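Local atomic coordinates of 303aa long hypothetical esterase (Sulfolobus tokodaii, PDB entry 3AIN), a protein that hydrolyses carboxylic ester bonds as a thermostable, hormone-sensitive-lipase-like carboxylesterase of a thermoacidophilic archaeon. Residues F50-V62 and G104-N118. The protein carries 1 engineered substitution. Sequence-based numbering, arbitrary orientation.
With PO4 (phosphate ion), chain F.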
loop_
_atom_site.group_PDB
_atom_site.type_symbol
_atom_site.label_atom_id
_atom_site.label_comp_id
_atom_site.label_asym_id
_atom_site.label_seq_id
_atom_site.Cartn_x
_atom_site.Cartn_y
_atom_site.Cartn_z
ATOM N N PHE A 50 -6.013 18.524 -20.677
ATOM C CA PHE A 50 -5.599 17.210 -20.113
ATOM C C PHE A 50 -4.456 16.621 -20.941
ATOM O O PHE A 50 -3.468 16.105 -20.390
ATOM C CB PHE A 50 -6.766 16.209 -20.089
ATOM C CG PHE A 50 -7.506 16.135 -18.769
ATOM C CD1 PHE A 50 -8.012 17.287 -18.164
ATOM C CD2 PHE A 50 -7.774 14.893 -18.182
ATOM C CE1 PHE A 50 -8.828 17.199 -17.021
ATOM C CE2 PHE A 50 -8.557 14.800 -17.021
ATOM C CZ PHE A 50 -9.066 15.956 -16.437
ATOM N N LYS A 51 -4.601 16.644 -22.264
ATOM C CA LYS A 51 -3.570 16.065 -23.148
ATOM C C LYS A 51 -2.289 16.892 -23.093
ATOM O O LYS A 51 -1.169 16.347 -23.058
ATOM C CB LYS A 51 -4.077 15.999 -24.594
ATOM C CG LYS A 51 -5.358 15.169 -24.771
ATOM C CD LYS A 51 -5.721 15.000 -26.242
ATOM C CE LYS A 51 -7.126 14.386 -26.342
ATOM N NZ LYS A 51 -7.772 14.672 -27.660
ATOM N N GLN A 52 -2.445 18.216 -23.056
ATOM C CA GLN A 52 -1.281 19.093 -22.984
ATOM C C GLN A 52 -0.509 18.856 -21.691
ATOM O O GLN A 52 0.726 18.829 -21.697
ATOM C CB GLN A 52 -1.703 20.562 -23.065
ATOM C CG GLN A 52 -2.365 20.920 -24.382
ATOM C CD GLN A 52 -2.841 22.353 -24.393
ATOM O OE1 GLN A 52 -2.140 23.230 -23.889
ATOM N NE2 GLN A 52 -4.109 22.567 -24.770
ATOM N N PHE A 53 -1.233 18.816 -20.573
ATOM C CA PHE A 53 -0.571 18.617 -19.287
ATOM C C PHE A 53 0.152 17.274 -19.255
ATOM O O PHE A 53 1.209 17.163 -18.638
ATOM C CB PHE A 53 -1.548 18.737 -18.120
ATOM C CG PHE A 53 -1.651 20.125 -17.559
ATOM C CD1 PHE A 53 -0.586 20.686 -16.870
ATOM C CD2 PHE A 53 -2.849 20.818 -17.607
ATOM C CE1 PHE A 53 -0.673 21.977 -16.352
ATOM C CE2 PHE A 53 -2.947 22.112 -17.105
ATOM C CZ PHE A 53 -1.855 22.695 -16.478
ATOM N N SER A 54 -0.389 16.260 -19.925
ATOM C CA SER A 54 0.258 14.970 -20.022
ATOM C C SER A 54 1.625 15.011 -20.635
ATOM O O SER A 54 2.395 14.196 -20.360
ATOM C CB SER A 54 -0.579 13.944 -20.801
ATOM O OG SER A 54 -0.348 13.947 -22.157
ATOM N N SER A 55 1.896 15.981 -21.490
ATOM C CA SER A 55 3.173 15.969 -22.177
ATOM C C SER A 55 4.302 16.507 -21.306
ATOM O O SER A 55 5.433 16.502 -21.684
ATOM C CB SER A 55 3.080 16.712 -23.501
ATOM O OG SER A 55 3.022 18.043 -23.238
ATOM N N LEU A 56 3.945 16.931 -20.118
ATOM C CA LEU A 56 4.898 17.395 -19.144
ATOM C C LEU A 56 5.361 16.230 -18.311
ATOM O O LEU A 56 6.313 16.350 -17.629
ATOM C CB LEU A 56 4.232 18.392 -18.216
ATOM C CG LEU A 56 3.776 19.682 -18.848
ATOM C CD1 LEU A 56 3.537 20.722 -17.811
ATOM C CD2 LEU A 56 4.729 20.139 -19.856
ATOM N N THR A 57 4.632 15.132 -18.359
ATOM C CA THR A 57 4.838 13.968 -17.517
ATOM C C THR A 57 5.634 12.914 -18.271
ATOM O O THR A 57 5.259 12.548 -19.335
ATOM C CB THR A 57 3.528 13.345 -17.158
ATOM O OG1 THR A 57 2.712 14.272 -16.442
ATOM C CG2 THR A 57 3.756 12.137 -16.340
ATOM N N PRO A 58 6.735 12.412 -17.729
ATOM C CA PRO A 58 7.550 11.476 -18.517
ATOM C C PRO A 58 6.826 10.213 -18.832
ATOM O O PRO A 58 6.083 9.739 -18.021
ATOM C CB PRO A 58 8.738 11.198 -17.624
ATOM C CG PRO A 58 8.831 12.383 -16.774
ATOM C CD PRO A 58 7.412 12.791 -16.486
ATOM N N ARG A 59 7.024 9.730 -20.040
ATOM C CA ARG A 59 6.435 8.464 -20.481
ATOM C C ARG A 59 7.499 7.379 -20.414
ATOM O O ARG A 59 8.479 7.437 -21.159
ATOM C CB ARG A 59 5.905 8.594 -21.922
ATOM C CG ARG A 59 4.605 9.402 -22.020
ATOM C CD ARG A 59 4.274 9.817 -23.446
ATOM N NE ARG A 59 2.871 10.224 -23.602
ATOM C CZ ARG A 59 2.381 11.400 -23.214
ATOM N NH1 ARG A 59 3.157 12.262 -22.578
ATOM N NH2 ARG A 59 1.078 11.633 -23.295
ATOM N N GLU A 60 7.375 6.479 -19.436
ATOM C CA GLU A 60 8.284 5.332 -19.308
ATOM C C GLU A 60 8.281 4.518 -20.582
ATOM O O GLU A 60 7.217 4.189 -21.117
ATOM C CB GLU A 60 7.880 4.449 -18.115
ATOM C CG GLU A 60 8.080 5.131 -16.773
ATOM C CD GLU A 60 7.702 4.269 -15.589
ATOM O OE1 GLU A 60 7.512 3.039 -15.744
ATOM O OE2 GLU A 60 7.831 4.780 -14.461
ATOM N N GLU A 61 9.464 4.036 -20.977
ATOM C CA GLU A 61 9.549 3.052 -22.032
ATOM C C GLU A 61 8.842 1.769 -21.598
ATOM O O GLU A 61 9.022 1.293 -20.479
ATOM C CB GLU A 61 11.028 2.735 -22.329
ATOM C CG GLU A 61 11.278 2.184 -23.715
ATOM C CD GLU A 61 12.758 2.168 -24.074
ATOM O OE1 GLU A 61 13.423 3.219 -23.936
ATOM O OE2 GLU A 61 13.272 1.082 -24.415
ATOM N N VAL A 62 8.104 1.162 -22.522
ATOM C CA VAL A 62 7.579 -0.174 -22.276
ATOM C C VAL A 62 8.078 -1.116 -23.371
ATOM O O VAL A 62 9.020 -0.773 -24.095
ATOM C CB VAL A 62 6.022 -0.182 -22.185
ATOM C CG1 VAL A 62 5.561 0.639 -20.959
ATOM C CG2 VAL A 62 5.394 0.372 -23.462
ATOM N N GLY A 104 -10.641 13.333 -19.998
ATOM C CA GLY A 104 -9.653 12.262 -20.107
ATOM C C GLY A 104 -9.837 11.348 -21.307
ATOM O O GLY A 104 -10.822 11.459 -22.048
ATOM N N ASP A 105 -8.781 10.606 -21.618
ATOM C CA ASP A 105 -8.718 9.828 -22.838
ATOM C C ASP A 105 -7.408 9.047 -22.838
ATOM O O ASP A 105 -6.604 9.186 -21.929
ATOM C CB ASP A 105 -8.754 10.769 -24.037
ATOM C CG ASP A 105 -7.470 11.508 -24.214
ATOM O OD1 ASP A 105 -7.111 12.286 -23.306
ATOM O OD2 ASP A 105 -6.809 11.270 -25.249
ATOM N N ILE A 106 -7.205 8.243 -23.872
ATOM C CA ILE A 106 -6.031 7.385 -23.943
ATOM C C ILE A 106 -4.727 8.191 -23.927
ATOM O O ILE A 106 -3.776 7.835 -23.217
ATOM C CB ILE A 106 -6.071 6.530 -25.223
ATOM C CG1 ILE A 106 -6.985 5.323 -25.017
ATOM C CG2 ILE A 106 -4.655 6.095 -25.631
ATOM C CD1 ILE A 106 -7.313 4.623 -26.338
ATOM N N GLU A 107 -4.712 9.332 -24.619
ATOM C CA GLU A 107 -3.477 10.111 -24.664
ATOM C C GLU A 107 -3.112 10.733 -23.324
ATOM O O GLU A 107 -1.970 10.639 -22.899
ATOM C CB GLU A 107 -3.496 11.179 -25.770
ATOM C CG GLU A 107 -3.957 10.677 -27.126
ATOM C CD GLU A 107 -2.931 9.807 -27.830
ATOM O OE1 GLU A 107 -3.315 9.130 -28.807
ATOM O OE2 GLU A 107 -1.786 9.707 -27.337
ATOM N N SER A 108 -4.078 11.378 -22.664
ATOM C CA SER A 108 -3.779 12.048 -21.411
ATOM C C SER A 108 -3.416 11.032 -20.329
ATOM O O SER A 108 -2.690 11.357 -19.400
ATOM C CB SER A 108 -4.933 12.968 -20.945
ATOM O OG SER A 108 -6.152 12.253 -20.786
ATOM N N TYR A 109 -3.892 9.792 -20.495
ATOM C CA TYR A 109 -3.626 8.718 -19.528
ATOM C C TYR A 109 -2.463 7.824 -19.947
ATOM O O TYR A 109 -2.062 6.902 -19.214
ATOM C CB TYR A 109 -4.903 7.900 -19.285
ATOM C CG TYR A 109 -5.696 8.457 -18.114
ATOM C CD1 TYR A 109 -5.687 7.810 -16.885
ATOM C CD2 TYR A 109 -6.382 9.673 -18.233
ATOM C CE1 TYR A 109 -6.287 8.376 -15.789
ATOM C CE2 TYR A 109 -7.080 10.212 -17.158
ATOM C CZ TYR A 109 -7.070 9.524 -15.950
ATOM O OH TYR A 109 -7.769 10.058 -14.871
ATOM N N ASP A 110 -1.788 8.209 -21.032
ATOM C CA ASP A 110 -0.679 7.384 -21.546
ATOM C C ASP A 110 0.507 7.235 -20.560
ATOM O O ASP A 110 1.013 6.131 -20.352
ATOM C CB ASP A 110 -0.231 7.909 -22.919
ATOM C CG ASP A 110 0.802 7.020 -23.584
ATOM O OD1 ASP A 110 0.408 6.016 -24.228
ATOM O OD2 ASP A 110 1.998 7.386 -23.535
ATOM N N PRO A 111 0.923 8.326 -19.896
ATOM C CA PRO A 111 2.025 8.172 -18.934
ATOM C C PRO A 111 1.663 7.244 -17.787
ATOM O O PRO A 111 2.482 6.406 -17.381
ATOM C CB PRO A 111 2.244 9.588 -18.411
ATOM C CG PRO A 111 1.784 10.469 -19.536
ATOM C CD PRO A 111 0.585 9.740 -20.136
ATOM N N LEU A 112 0.462 7.409 -17.240
ATOM C CA LEU A 112 0.048 6.527 -16.150
ATOM C C LEU A 112 -0.047 5.061 -16.594
ATOM O O LEU A 112 0.411 4.176 -15.890
ATOM C CB LEU A 112 -1.279 7.003 -15.549
ATOM C CG LEU A 112 -1.850 6.055 -14.490
ATOM C CD1 LEU A 112 -0.880 5.957 -13.279
ATOM C CD2 LEU A 112 -3.233 6.556 -14.007
ATOM N N CYS A 113 -0.623 4.790 -17.762
ATOM C CA CYS A 113 -0.717 3.391 -18.204
ATOM C C CYS A 113 0.650 2.763 -18.481
ATOM O O CYS A 113 0.830 1.589 -18.223
ATOM C CB CYS A 113 -1.620 3.252 -19.435
ATOM S SG CYS A 113 -3.383 3.527 -19.027
ATOM N N ARG A 114 1.609 3.545 -18.987
ATOM C CA ARG A 114 2.979 3.019 -19.122
ATOM C C ARG A 114 3.565 2.659 -17.761
ATOM O O ARG A 114 4.129 1.574 -17.579
ATOM C CB ARG A 114 3.886 4.023 -19.838
ATOM C CG ARG A 114 3.524 4.239 -21.309
ATOM C CD ARG A 114 4.216 5.525 -21.792
ATOM N NE ARG A 114 4.097 5.734 -23.231
ATOM C CZ ARG A 114 4.993 5.307 -24.119
ATOM N NH1 ARG A 114 6.048 4.606 -23.718
ATOM N NH2 ARG A 114 4.800 5.524 -25.409
ATOM N N ALA A 115 3.392 3.539 -16.778
ATOM C CA ALA A 115 3.906 3.254 -15.462
ATOM C C ALA A 115 3.264 2.021 -14.820
ATOM O O ALA A 115 3.955 1.199 -14.232
ATOM C CB ALA A 115 3.767 4.465 -14.551
ATOM N N ILE A 116 1.945 1.876 -14.971
ATOM C CA ILE A 116 1.257 0.687 -14.463
ATOM C C ILE A 116 1.755 -0.606 -15.145
ATOM O O ILE A 116 1.950 -1.649 -14.500
ATOM C CB ILE A 116 -0.277 0.856 -14.609
ATOM C CG1 ILE A 116 -0.789 1.875 -13.580
ATOM C CG2 ILE A 116 -0.977 -0.492 -14.440
ATOM C CD1 ILE A 116 -2.272 2.245 -13.786
ATOM N N THR A 117 1.914 -0.536 -16.456
ATOM C CA THR A 117 2.380 -1.672 -17.239
ATOM C C THR A 117 3.728 -2.146 -16.718
ATOM O O THR A 117 3.933 -3.335 -16.491
ATOM C CB THR A 117 2.542 -1.266 -18.705
ATOM O OG1 THR A 117 1.255 -0.955 -19.241
ATOM C CG2 THR A 117 3.191 -2.389 -19.513
ATOM N N ASN A 118 4.648 -1.213 -16.526
ATOM C CA ASN A 118 5.980 -1.595 -16.023
ATOM C C ASN A 118 5.942 -2.114 -14.588
ATOM O O ASN A 118 6.705 -3.012 -14.211
ATOM C CB ASN A 118 6.979 -0.442 -16.177
ATOM C CG ASN A 118 7.365 -0.192 -17.626
ATOM O OD1 ASN A 118 7.325 -1.108 -18.458
ATOM N ND2 ASN A 118 7.583 1.071 -17.966
HETATM P P PO4 F . -9.400 13.055 -12.748
HETATM O O1 PO4 F . -9.113 11.997 -11.700
HETATM O O2 PO4 F . -8.794 12.690 -14.098
HETATM O O3 PO4 F . -8.824 14.371 -12.282
HETATM O O4 PO4 F . -10.900 13.166 -12.899
HETATM O O HOH W 1 5.153 6.789 -17.621
HETATM O O HOH W 2 0.242 9.907 -25.551
HETATM O O HOH W 3 6.505 2.037 -13.389
HETATM O O HOH W 4 7.936 2.469 -25.124
#
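R59 lies alongside the P111 ring, pointing the same way. P111 CG sits over the centre of one guanidinium face, 3.7 Å above the plane. At the ring's edge, T57 CG2 touches P111 CB at 3.6 Å. R59 grips S54 end-on: NH2 donates to S54 OG in the guanidinium plane, and NH1 to S54 O from above the carbonyl plane. R59 NE makes a weak salt-bridge contact with D110 OD2 at 3.0 Å. R114 NE reaches D110 OD2 at 2.7 Å, on the syn side but tilted out of the carboxylate plane. D110 CG, anti to the backbone N (chi1 -174°), carries OD2 to both arginines. D110 OD1 is held by R80 and Y82 of strand 76-83. The two guanidinium planes are 68° apart, and R59 CB rests over one face of R114.

The contact belongs to the alpha/beta hydrolase fold: the chain leaving helix 43-54 runs along the outer side of helix 110-120, whose inner side packs on the central sheet.

R114 NH1 donates to E60 O at 2.9 Å, from above the carbonyl plane. E60 and N118 run antiparallel alongside each other, carboxylate and amide nearly coplanar. N118 ND2 gives a nearly straight bond (173°) to the anti lone pair of E60 OE1. N118 ND2 also donates to E61 O at 2.9 Å, which fixes the amide flip. E60 OE2 pairs with R306. V62 crosses N118 at about a right angle, CG1 touching OD1. At the far end, F50 CB meets S108 CB at 3.8 Å, and K51 lays its CE against the D105 carboxylate.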